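Local coordinates for protein CmeC (Campylobacter jejuni, PDB 4MT4) that forms a trimeric outer membrane channel that probably serves as the exit duct of a multidrug efflux system, at residues B[268-272]-B[365-369]. Residues are numbered along the deposited sequence; the frame is centred on the assembly and turned at random.
Sequences ILLQR and AFGEI
Arg272 and Ile268, in the loop that leads into helix 273-293, pass one side of the helix at 365-369, with the CA atoms of Arg272 and Ala365 8.5 Å apart. The backbones stand too far apart for hydrogen bonds, so side chains make the contact. Arg272, the N-cap residue of helix 273-293, bends at chi3 and lays one guanidinium face over Ala365, whose CB lies 3.5 Å from Arg272 CZ; a methyl group is small enough to let the flat cation settle on the helix. At the edge of that group, NH1 and NH2 both grip Glu368 OE1, NH2 at 3.1 Å with an N-H...O angle of 152°. This end-on fork is in the guanidinium plane, although the carboxylate is turned 43° from it. The strongest polar partner of Arg272 is Asp274, which forms a salt bridge with NH2, probably stabilising the buried charge. Branched Ile268 serves two neighbours: CG1, anti to its backbone N (chi1 -171°), meets Ile369 CD1 at 3.7 Å, while CG2 reaches Phe366 CZ at 4.1 Å. Leu244 of a neighbouring subunit packs against Phe366, so the contact ties the start of helix 273-293 to the long helix 339-405 beside a subunit interface.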
ATOM      1  N   ILE B 268      19.842 -13.519  16.684  1.00 52.43           N
ATOM      2  CA  ILE B 268      18.884 -12.524  16.213  1.00 50.69           C
ATOM      3  C   ILE B 268      17.846 -13.137  15.268  1.00 57.35           C
ATOM      4  O   ILE B 268      16.721 -12.643  15.157  1.00 45.78           O
ATOM      5  CB  ILE B 268      19.605 -11.350  15.507  1.00 44.66           C
ATOM      6  CG1 ILE B 268      18.630 -10.210  15.208  1.00 45.59           C
ATOM      7  CG2 ILE B 268      20.299 -11.823  14.239  1.00 46.81           C
ATOM      8  CD1 ILE B 268      17.968  -9.640  16.439  1.00 47.80           C
ATOM      9  N   LEU B 269      18.222 -14.225  14.603  1.00 48.22           N
ATOM     10  CA  LEU B 269      17.320 -14.904  13.682  1.00 55.48           C
ATOM     11  C   LEU B 269      16.180 -15.578  14.434  1.00 47.28           C
ATOM     12  O   LEU B 269      15.082 -15.743  13.901  1.00 48.59           O
ATOM     13  CB  LEU B 269      18.081 -15.935  12.846  1.00 52.02           C
ATOM     14  CG  LEU B 269      18.547 -15.513  11.450  1.00 53.82           C
ATOM     15  CD1 LEU B 269      19.462 -14.300  11.512  1.00 59.70           C
ATOM     16  CD2 LEU B 269      19.240 -16.677  10.762  1.00 46.01           C
ATOM     17  N   LEU B 270      16.447 -15.961  15.679  1.00 53.36           N
ATOM     18  CA  LEU B 270      15.457 -16.645  16.500  1.00 46.57           C
ATOM     19  C   LEU B 270      14.697 -15.682  17.406  1.00 59.60           C
ATOM     20  O   LEU B 270      13.836 -16.101  18.177  1.00 54.20           O
ATOM     21  CB  LEU B 270      16.128 -17.723  17.353  1.00 53.65           C
ATOM     22  CG  LEU B 270      16.930 -18.797  16.616  1.00 55.54           C
ATOM     23  CD1 LEU B 270      17.616 -19.722  17.611  1.00 51.37           C
ATOM     24  CD2 LEU B 270      16.038 -19.584  15.671  1.00 44.23           C
ATOM     25  N   GLN B 271      15.012 -14.394  17.312  1.00 54.76           N
ATOM     26  CA  GLN B 271      14.437 -13.416  18.230  1.00 54.50           C
ATOM     27  C   GLN B 271      13.539 -12.382  17.553  1.00 55.61           C
ATOM     28  O   GLN B 271      12.862 -11.610  18.229  1.00 48.26           O
ATOM     29  CB  GLN B 271      15.554 -12.710  18.996  1.00 48.98           C
ATOM     30  CG  GLN B 271      16.238 -13.603  20.017  1.00 60.72           C
ATOM     31  CD  GLN B 271      17.480 -12.972  20.603  1.00 50.61           C
ATOM     32  OE1 GLN B 271      18.177 -12.211  19.935  1.00 49.88           O
ATOM     33  NE2 GLN B 271      17.763 -13.285  21.862  1.00 46.21           N
ATOM     34  N   ARG B 272      13.531 -12.369  16.224  1.00 51.10           N
ATOM     35  CA  ARG B 272      12.636 -11.485  15.483  1.00 43.58           C
ATOM     36  C   ARG B 272      11.505 -12.273  14.824  1.00 47.45           C
ATOM     37  O   ARG B 272      11.756 -13.186  14.038  1.00 48.02           O
ATOM     38  CB  ARG B 272      13.405 -10.689  14.428  1.00 45.00           C
ATOM     39  CG  ARG B 272      14.227  -9.533  14.986  1.00 44.09           C
ATOM     40  CD  ARG B 272      14.854  -8.712  13.867  1.00 41.72           C
ATOM     41  NE  ARG B 272      13.842  -8.136  12.984  1.00 41.54           N
ATOM     42  CZ  ARG B 272      13.714  -6.837  12.738  1.00 44.56           C
ATOM     43  NH1 ARG B 272      14.544  -5.969  13.301  1.00 48.15           N
ATOM     44  NH2 ARG B 272      12.762  -6.404  11.924  1.00 34.28           N
ATOM     45  N   ALA B 365      16.149  -6.052   8.516  1.00 42.73           N
ATOM     46  CA  ALA B 365      16.281  -6.226   9.958  1.00 38.25           C
ATOM     47  C   ALA B 365      17.640  -5.749  10.464  1.00 52.21           C
ATOM     48  O   ALA B 365      17.722  -5.020  11.454  1.00 44.89           O
ATOM     49  CB  ALA B 365      16.063  -7.682  10.335  1.00 40.48           C
ATOM     50  N   PHE B 366      18.700  -6.163   9.776  1.00 44.50           N
ATOM     51  CA  PHE B 366      20.057  -5.767  10.134  1.00 51.06           C
ATOM     52  C   PHE B 366      20.266  -4.264   9.965  1.00 50.23           C
ATOM     53  O   PHE B 366      21.020  -3.645  10.714  1.00 49.54           O
ATOM     54  CB  PHE B 366      21.075  -6.537   9.290  1.00 43.68           C
ATOM     55  CG  PHE B 366      21.460  -7.872   9.868  1.00 53.31           C
ATOM     56  CD1 PHE B 366      20.516  -8.875  10.020  1.00 44.55           C
ATOM     57  CD2 PHE B 366      22.769  -8.129  10.241  1.00 50.49           C
ATOM     58  CE1 PHE B 366      20.869 -10.103  10.548  1.00 49.00           C
ATOM     59  CE2 PHE B 366      23.129  -9.356  10.765  1.00 52.62           C
ATOM     60  CZ  PHE B 366      22.177 -10.344  10.921  1.00 52.82           C
ATOM     61  N   GLY B 367      19.598  -3.684   8.972  1.00 47.97           N
ATOM     62  CA  GLY B 367      19.682  -2.256   8.735  1.00 42.79           C
ATOM     63  C   GLY B 367      19.013  -1.478   9.850  1.00 48.17           C
ATOM     64  O   GLY B 367      19.517  -0.444  10.289  1.00 54.18           O
ATOM     65  N   GLU B 368      17.875  -1.985  10.310  1.00 46.87           N
ATOM     66  CA  GLU B 368      17.148  -1.371  11.415  1.00 47.46           C
ATOM     67  C   GLU B 368      17.950  -1.446  12.711  1.00 48.64           C
ATOM     68  O   GLU B 368      17.956  -0.505  13.501  1.00 47.07           O
ATOM     69  CB  GLU B 368      15.785  -2.042  11.609  1.00 34.26           C
ATOM     70  CG  GLU B 368      14.815  -1.868  10.454  1.00 55.76           C
ATOM     71  CD  GLU B 368      13.534  -2.664  10.638  1.00 58.83           C
ATOM     72  OE1 GLU B 368      13.447  -3.439  11.612  1.00 40.96           O
ATOM     73  OE2 GLU B 368      12.616  -2.513   9.805  1.00 52.19           O
ATOM     74  N   ILE B 369      18.629  -2.572  12.919  1.00 44.26           N
ATOM     75  CA  ILE B 369      19.431  -2.785  14.121  1.00 44.07           C
ATOM     76  C   ILE B 369      20.617  -1.825  14.176  1.00 44.69           C
ATOM     77  O   ILE B 369      20.925  -1.268  15.231  1.00 45.05           O
ATOM     78  CB  ILE B 369      19.936  -4.243  14.208  1.00 44.70           C
ATOM     79  CG1 ILE B 369      18.767  -5.193  14.481  1.00 47.84           C
ATOM     80  CG2 ILE B 369      20.998  -4.392  15.293  1.00 34.81           C
ATOM     81  CD1 ILE B 369      19.160  -6.655  14.504  1.00 46.54           C
TER